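Local coordinates for protein alpha-L-rhamnosidase (Klebsiella oxytoca, PDB 4XHC) that hydrolyses terminal alpha-L-rhamnose residues from rhamnosides as a family GH78 glycosidase, and binds rhamnose in its active-site pocket, at residues Ala83-Val95 with Lys177-Phe191. Sequence-based numbering, arbitrary orientation.
Sequences AFYQRELSSGDSV and KVEVKAVSRKFRLQF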
loop_
_atom_site.group_PDB
_atom_site.type_symbol
_atom_site.label_atom_id
_atom_site.label_comp_id
_atom_site.label_asym_id
_atom_site.label_seq_id
_atom_site.Cartn_x
_atom_site.Cartn_y
_atom_site.Cartn_z
ATOM N N ALA A 83 21.377 -7.319 -16.390
ATOM C CA ALA A 83 21.342 -6.040 -17.111
ATOM C C ALA A 83 20.299 -5.077 -16.528
ATOM O O ALA A 83 20.501 -3.855 -16.522
ATOM C CB ALA A 83 21.072 -6.281 -18.587
ATOM N N PHE A 84 19.185 -5.620 -16.046
ATOM C CA PHE A 84 18.178 -4.807 -15.361
ATOM C C PHE A 84 18.704 -4.258 -14.032
ATOM O O PHE A 84 18.334 -3.148 -13.638
ATOM C CB PHE A 84 16.878 -5.598 -15.136
ATOM C CG PHE A 84 15.858 -4.872 -14.291
ATOM C CD1 PHE A 84 15.228 -3.729 -14.767
ATOM C CD2 PHE A 84 15.539 -5.322 -13.016
ATOM C CE1 PHE A 84 14.303 -3.047 -13.987
ATOM C CE2 PHE A 84 14.612 -4.649 -12.233
ATOM C CZ PHE A 84 13.994 -3.510 -12.718
ATOM N N TYR A 85 19.562 -5.014 -13.347
ATOM C CA TYR A 85 20.140 -4.543 -12.078
ATOM C C TYR A 85 21.141 -3.386 -12.256
ATOM O O TYR A 85 21.532 -2.746 -11.273
ATOM C CB TYR A 85 20.790 -5.692 -11.281
ATOM C CG TYR A 85 19.861 -6.840 -10.888
ATOM C CD1 TYR A 85 18.517 -6.618 -10.562
ATOM C CD2 TYR A 85 20.339 -8.148 -10.809
ATOM C CE1 TYR A 85 17.682 -7.665 -10.196
ATOM C CE2 TYR A 85 19.511 -9.196 -10.443
ATOM C CZ TYR A 85 18.186 -8.949 -10.140
ATOM O OH TYR A 85 17.355 -9.986 -9.789
ATOM N N GLN A 86 21.542 -3.131 -13.504
ATOM C CA GLN A 86 22.360 -1.976 -13.863
ATOM C C GLN A 86 21.541 -0.731 -14.184
ATOM O O GLN A 86 22.102 0.350 -14.283
ATOM C CB GLN A 86 23.235 -2.299 -15.081
ATOM C CG GLN A 86 24.239 -3.429 -14.880
ATOM C CD GLN A 86 25.200 -3.181 -13.715
ATOM O OE1 GLN A 86 25.830 -2.123 -13.590
ATOM N NE2 GLN A 86 25.319 -4.177 -12.856
ATOM N N ARG A 87 20.231 -0.868 -14.364
ATOM C CA ARG A 87 19.402 0.273 -14.773
ATOM C C ARG A 87 19.080 1.206 -13.627
ATOM O O ARG A 87 18.888 0.777 -12.494
ATOM C CB ARG A 87 18.083 -0.176 -15.409
ATOM C CG ARG A 87 18.180 -0.485 -16.896
ATOM C CD ARG A 87 16.806 -0.734 -17.493
ATOM N NE ARG A 87 16.012 0.490 -17.572
ATOM C CZ ARG A 87 14.731 0.536 -17.927
ATOM N NH1 ARG A 87 14.072 -0.578 -18.229
ATOM N NH2 ARG A 87 14.105 1.702 -17.973
ATOM N N GLU A 88 18.996 2.489 -13.959
ATOM C CA GLU A 88 18.667 3.544 -13.011
ATOM C C GLU A 88 17.347 4.178 -13.442
ATOM O O GLU A 88 17.297 4.914 -14.427
ATOM C CB GLU A 88 19.797 4.579 -12.978
ATOM C CG GLU A 88 21.136 3.982 -12.566
ATOM C CD GLU A 88 22.280 4.980 -12.577
ATOM O OE1 GLU A 88 22.040 6.197 -12.720
ATOM O OE2 GLU A 88 23.437 4.535 -12.434
ATOM N N LEU A 89 16.287 3.901 -12.695
ATOM C CA LEU A 89 14.932 4.259 -13.106
ATOM C C LEU A 89 14.445 5.587 -12.510
ATOM O O LEU A 89 14.711 5.876 -11.348
ATOM C CB LEU A 89 13.968 3.138 -12.699
ATOM C CG LEU A 89 14.378 1.713 -13.085
ATOM C CD1 LEU A 89 13.481 0.708 -12.391
ATOM C CD2 LEU A 89 14.348 1.512 -14.596
ATOM N N SER A 90 13.718 6.370 -13.307
ATOM C CA SER A 90 13.114 7.634 -12.854
ATOM C C SER A 90 11.596 7.553 -12.863
ATOM O O SER A 90 11.037 6.531 -13.256
ATOM C CB SER A 90 13.579 8.800 -13.742
ATOM O OG SER A 90 14.987 8.800 -13.862
ATOM N N SER A 91 10.936 8.638 -12.456
ATOM C CA SER A 91 9.477 8.692 -12.437
ATOM C C SER A 91 8.905 8.312 -13.782
ATOM O O SER A 91 9.344 8.820 -14.809
ATOM C CB SER A 91 8.974 10.083 -12.067
ATOM O OG SER A 91 9.457 10.473 -10.795
ATOM N N GLY A 92 7.939 7.394 -13.768
ATOM C CA GLY A 92 7.263 6.953 -14.983
ATOM C C GLY A 92 7.852 5.708 -15.615
ATOM O O GLY A 92 7.197 5.089 -16.437
ATOM N N ASP A 93 9.083 5.339 -15.258
ATOM C CA ASP A 93 9.702 4.132 -15.812
ATOM C C ASP A 93 9.046 2.895 -15.231
ATOM O O ASP A 93 8.654 2.888 -14.071
ATOM C CB ASP A 93 11.206 4.099 -15.532
ATOM C CG ASP A 93 11.985 5.125 -16.352
ATOM O OD1 ASP A 93 11.444 5.647 -17.355
ATOM O OD2 ASP A 93 13.151 5.406 -15.993
ATOM N N SER A 94 8.901 1.856 -16.044
ATOM C CA SER A 94 8.299 0.601 -15.582
ATOM C C SER A 94 8.777 -0.606 -16.395
ATOM O O SER A 94 9.127 -0.477 -17.559
ATOM C CB SER A 94 6.769 0.685 -15.633
ATOM O OG SER A 94 6.284 0.400 -16.923
ATOM N N VAL A 95 8.789 -1.775 -15.768
ATOM C CA VAL A 95 9.222 -2.991 -16.441
ATOM C C VAL A 95 8.286 -4.130 -16.115
ATOM O O VAL A 95 7.518 -4.043 -15.157
ATOM C CB VAL A 95 10.632 -3.393 -16.000
ATOM C CG1 VAL A 95 11.639 -2.382 -16.519
ATOM C CG2 VAL A 95 10.712 -3.505 -14.479
ATOM N N LYS A 177 4.705 -6.613 -12.758
ATOM C CA LYS A 177 4.974 -5.287 -13.282
ATOM C C LYS A 177 5.446 -4.409 -12.153
ATOM O O LYS A 177 4.838 -4.396 -11.092
ATOM C CB LYS A 177 3.718 -4.682 -13.882
ATOM C CG LYS A 177 3.912 -3.292 -14.464
ATOM C CD LYS A 177 2.730 -2.913 -15.340
ATOM C CE LYS A 177 2.788 -1.450 -15.719
ATOM N NZ LYS A 177 1.569 -1.074 -16.474
ATOM N N VAL A 178 6.523 -3.673 -12.397
ATOM C CA VAL A 178 7.102 -2.760 -11.419
ATOM C C VAL A 178 7.182 -1.369 -12.038
ATOM O O VAL A 178 7.852 -1.165 -13.046
ATOM C CB VAL A 178 8.519 -3.198 -11.017
ATOM C CG1 VAL A 178 9.100 -2.253 -9.974
ATOM C CG2 VAL A 178 8.498 -4.621 -10.497
ATOM N N GLU A 179 6.506 -0.423 -11.400
ATOM C CA GLU A 179 6.390 0.930 -11.895
ATOM C C GLU A 179 6.940 1.909 -10.859
ATOM O O GLU A 179 6.577 1.859 -9.691
ATOM C CB GLU A 179 4.921 1.210 -12.157
ATOM C CG GLU A 179 4.611 2.472 -12.945
ATOM C CD GLU A 179 3.183 2.487 -13.487
ATOM O OE1 GLU A 179 2.382 1.538 -13.192
ATOM O OE2 GLU A 179 2.863 3.465 -14.203
ATOM N N VAL A 180 7.836 2.787 -11.277
ATOM C CA VAL A 180 8.274 3.873 -10.412
ATOM C C VAL A 180 7.317 5.043 -10.639
ATOM O O VAL A 180 7.413 5.743 -11.646
ATOM C CB VAL A 180 9.739 4.276 -10.682
ATOM C CG1 VAL A 180 10.182 5.342 -9.694
ATOM C CG2 VAL A 180 10.661 3.065 -10.577
ATOM N N LYS A 181 6.367 5.212 -9.720
ATOM C CA LYS A 181 5.361 6.273 -9.819
ATOM C C LYS A 181 5.950 7.646 -9.589
ATOM O O LYS A 181 5.594 8.602 -10.277
ATOM C CB LYS A 181 4.239 6.063 -8.801
ATOM C CG LYS A 181 3.261 4.967 -9.165
ATOM C CD LYS A 181 2.376 5.396 -10.312
ATOM C CE LYS A 181 1.187 4.472 -10.449
ATOM N NZ LYS A 181 0.470 4.769 -11.722
ATOM N N ALA A 182 6.832 7.746 -8.598
ATOM C CA ALA A 182 7.432 9.020 -8.253
ATOM C C ALA A 182 8.703 8.882 -7.445
ATOM O O ALA A 182 8.756 8.159 -6.457
ATOM C CB ALA A 182 6.442 9.880 -7.486
ATOM N N VAL A 183 9.724 9.581 -7.916
ATOM C CA VAL A 183 10.887 9.954 -7.134
ATOM C C VAL A 183 11.112 11.410 -7.533
ATOM O O VAL A 183 10.359 11.932 -8.354
ATOM C CB VAL A 183 12.118 9.073 -7.467
ATOM C CG1 VAL A 183 11.910 7.659 -6.955
ATOM C CG2 VAL A 183 12.399 9.036 -8.964
ATOM N N SER A 184 12.119 12.080 -6.990
ATOM C CA SER A 184 12.408 13.440 -7.445
ATOM C C SER A 184 13.379 13.397 -8.616
ATOM O O SER A 184 13.912 12.340 -8.943
ATOM C CB SER A 184 12.966 14.288 -6.308
ATOM O OG SER A 184 14.189 13.751 -5.863
ATOM N N ARG A 185 13.620 14.551 -9.232
ATOM C CA ARG A 185 14.569 14.652 -10.348
ATOM C C ARG A 185 16.024 14.493 -9.911
ATOM O O ARG A 185 16.873 14.130 -10.714
ATOM C CB ARG A 185 14.370 15.973 -11.093
ATOM C CG ARG A 185 13.163 15.941 -12.026
ATOM C CD ARG A 185 12.723 17.359 -12.362
ATOM N NE ARG A 185 11.282 17.456 -12.618
ATOM C CZ ARG A 185 10.642 18.568 -12.997
ATOM N NH1 ARG A 185 11.299 19.717 -13.223
ATOM N NH2 ARG A 185 9.323 18.523 -13.172
ATOM N N LYS A 186 16.298 14.730 -8.632
ATOM C CA LYS A 186 17.660 14.627 -8.090
ATOM C C LYS A 186 18.232 13.197 -7.959
ATOM O O LYS A 186 19.436 13.047 -7.756
ATOM C CB LYS A 186 17.725 15.302 -6.710
ATOM C CG LYS A 186 17.484 16.805 -6.724
ATOM C CD LYS A 186 18.261 17.509 -5.622
ATOM C CE LYS A 186 19.721 17.686 -6.010
ATOM N NZ LYS A 186 20.538 18.216 -4.884
ATOM N N PHE A 187 17.394 12.158 -8.024
ATOM C CA PHE A 187 17.894 10.781 -7.884
ATOM C C PHE A 187 17.067 9.739 -8.628
ATOM O O PHE A 187 15.919 9.982 -9.011
ATOM C CB PHE A 187 18.060 10.391 -6.399
ATOM C CG PHE A 187 16.777 9.994 -5.707
ATOM C CD1 PHE A 187 15.974 10.953 -5.085
ATOM C CD2 PHE A 187 16.387 8.655 -5.648
ATOM C CE1 PHE A 187 14.796 10.589 -4.437
ATOM C CE2 PHE A 187 15.207 8.288 -5.011
ATOM C CZ PHE A 187 14.408 9.257 -4.403
ATOM N N ARG A 188 17.689 8.577 -8.819
ATOM C CA ARG A 188 17.091 7.458 -9.535
ATOM C C ARG A 188 17.127 6.199 -8.682
ATOM O O ARG A 188 17.933 6.081 -7.765
ATOM C CB ARG A 188 17.838 7.220 -10.841
ATOM C CG ARG A 188 17.666 8.349 -11.843
ATOM C CD ARG A 188 18.693 8.278 -12.957
ATOM N NE ARG A 188 20.068 8.304 -12.450
ATOM C CZ ARG A 188 20.711 9.390 -12.004
ATOM N NH1 ARG A 188 20.117 10.579 -11.976
ATOM N NH2 ARG A 188 21.960 9.286 -11.572
ATOM N N LEU A 189 16.252 5.261 -9.007
ATOM C CA LEU A 189 16.115 4.028 -8.261
ATOM C C LEU A 189 16.730 2.861 -9.038
ATOM O O LEU A 189 16.661 2.815 -10.265
ATOM C CB LEU A 189 14.638 3.768 -7.987
ATOM C CG LEU A 189 14.370 2.740 -6.893
ATOM C CD1 LEU A 189 14.806 3.257 -5.530
ATOM C CD2 LEU A 189 12.904 2.366 -6.880
ATOM N N GLN A 190 17.309 1.908 -8.314
ATOM C CA GLN A 190 18.083 0.824 -8.913
ATOM C C GLN A 190 17.866 -0.462 -8.121
ATOM O O GLN A 190 18.235 -0.530 -6.957
ATOM C CB GLN A 190 19.558 1.224 -8.902
ATOM C CG GLN A 190 20.534 0.217 -9.480
ATOM C CD GLN A 190 21.944 0.792 -9.609
ATOM O OE1 GLN A 190 22.367 1.674 -8.841
ATOM N NE2 GLN A 190 22.683 0.287 -10.580
ATOM N N PHE A 191 17.268 -1.473 -8.750
ATOM C CA PHE A 191 17.031 -2.762 -8.098
ATOM C C PHE A 191 18.267 -3.635 -8.224
ATOM O O PHE A 191 18.892 -3.658 -9.275
ATOM C CB PHE A 191 15.849 -3.465 -8.740
ATOM C CG PHE A 191 14.545 -2.773 -8.500
ATOM C CD1 PHE A 191 14.144 -1.729 -9.304
ATOM C CD2 PHE A 191 13.733 -3.150 -7.446
ATOM C CE1 PHE A 191 12.949 -1.080 -9.070
ATOM C CE2 PHE A 191 12.533 -2.511 -7.208
ATOM C CZ PHE A 191 12.141 -1.473 -8.023
HETATM O O HOH W 1 17.269 -1.517 -11.643
#
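A loop that passes between the two sheets of a beta-sandwich in the N-terminal domain brings Leu-89 to Leu-189 on one sheet and Val-95 to Val-178 on the other. Leu-89 N donates to Leu-189 O at 2.7 Å, and Leu-189 N returns a bond to Leu-89 O, an isolated antiparallel bridge between the loop and strand 187-200. The chain then makes a type II turn from Ser-90 to Asp-93, where the Asp-93 carboxylate accepts from Ser-90 N at its OD2. Within this turn Gly-92 N meets Val-180 O at 2.7 Å and Asp-93 O takes Val-180 N; in strand 94-99, which follows, Val-95 and Val-178 exchange a bond each way. Ser-91 OG accepts from Val-183 N, just beyond strand 175-182, at 3.0 Å in a nearly straight bond (175°).

Between the sheets, Leu-89 presses CD1 against the ring edge of Phe-191, 3.8 Å from CE1, and CB against Val-180 CG2. Phe-84, its CG anti to the backbone N (chi1 173°), brings CZ to 3.9 Å from Phe-191 CD1; the planes lie at 20° to each other, the rings so offset that overlap is slight. On the outer side, Arg-188 bends at chi3 and forms a salt bridge with Glu-88, NE making the shorter bond to OE1 (2.9 Å) and NH2 a longer one to the same oxygen, carboxylate and guanidinium almost coplanar. Such a connection, passing from one sheet to the other and contributing Leu-89 to the apolar layer between them, is typical of beta-sandwich domains.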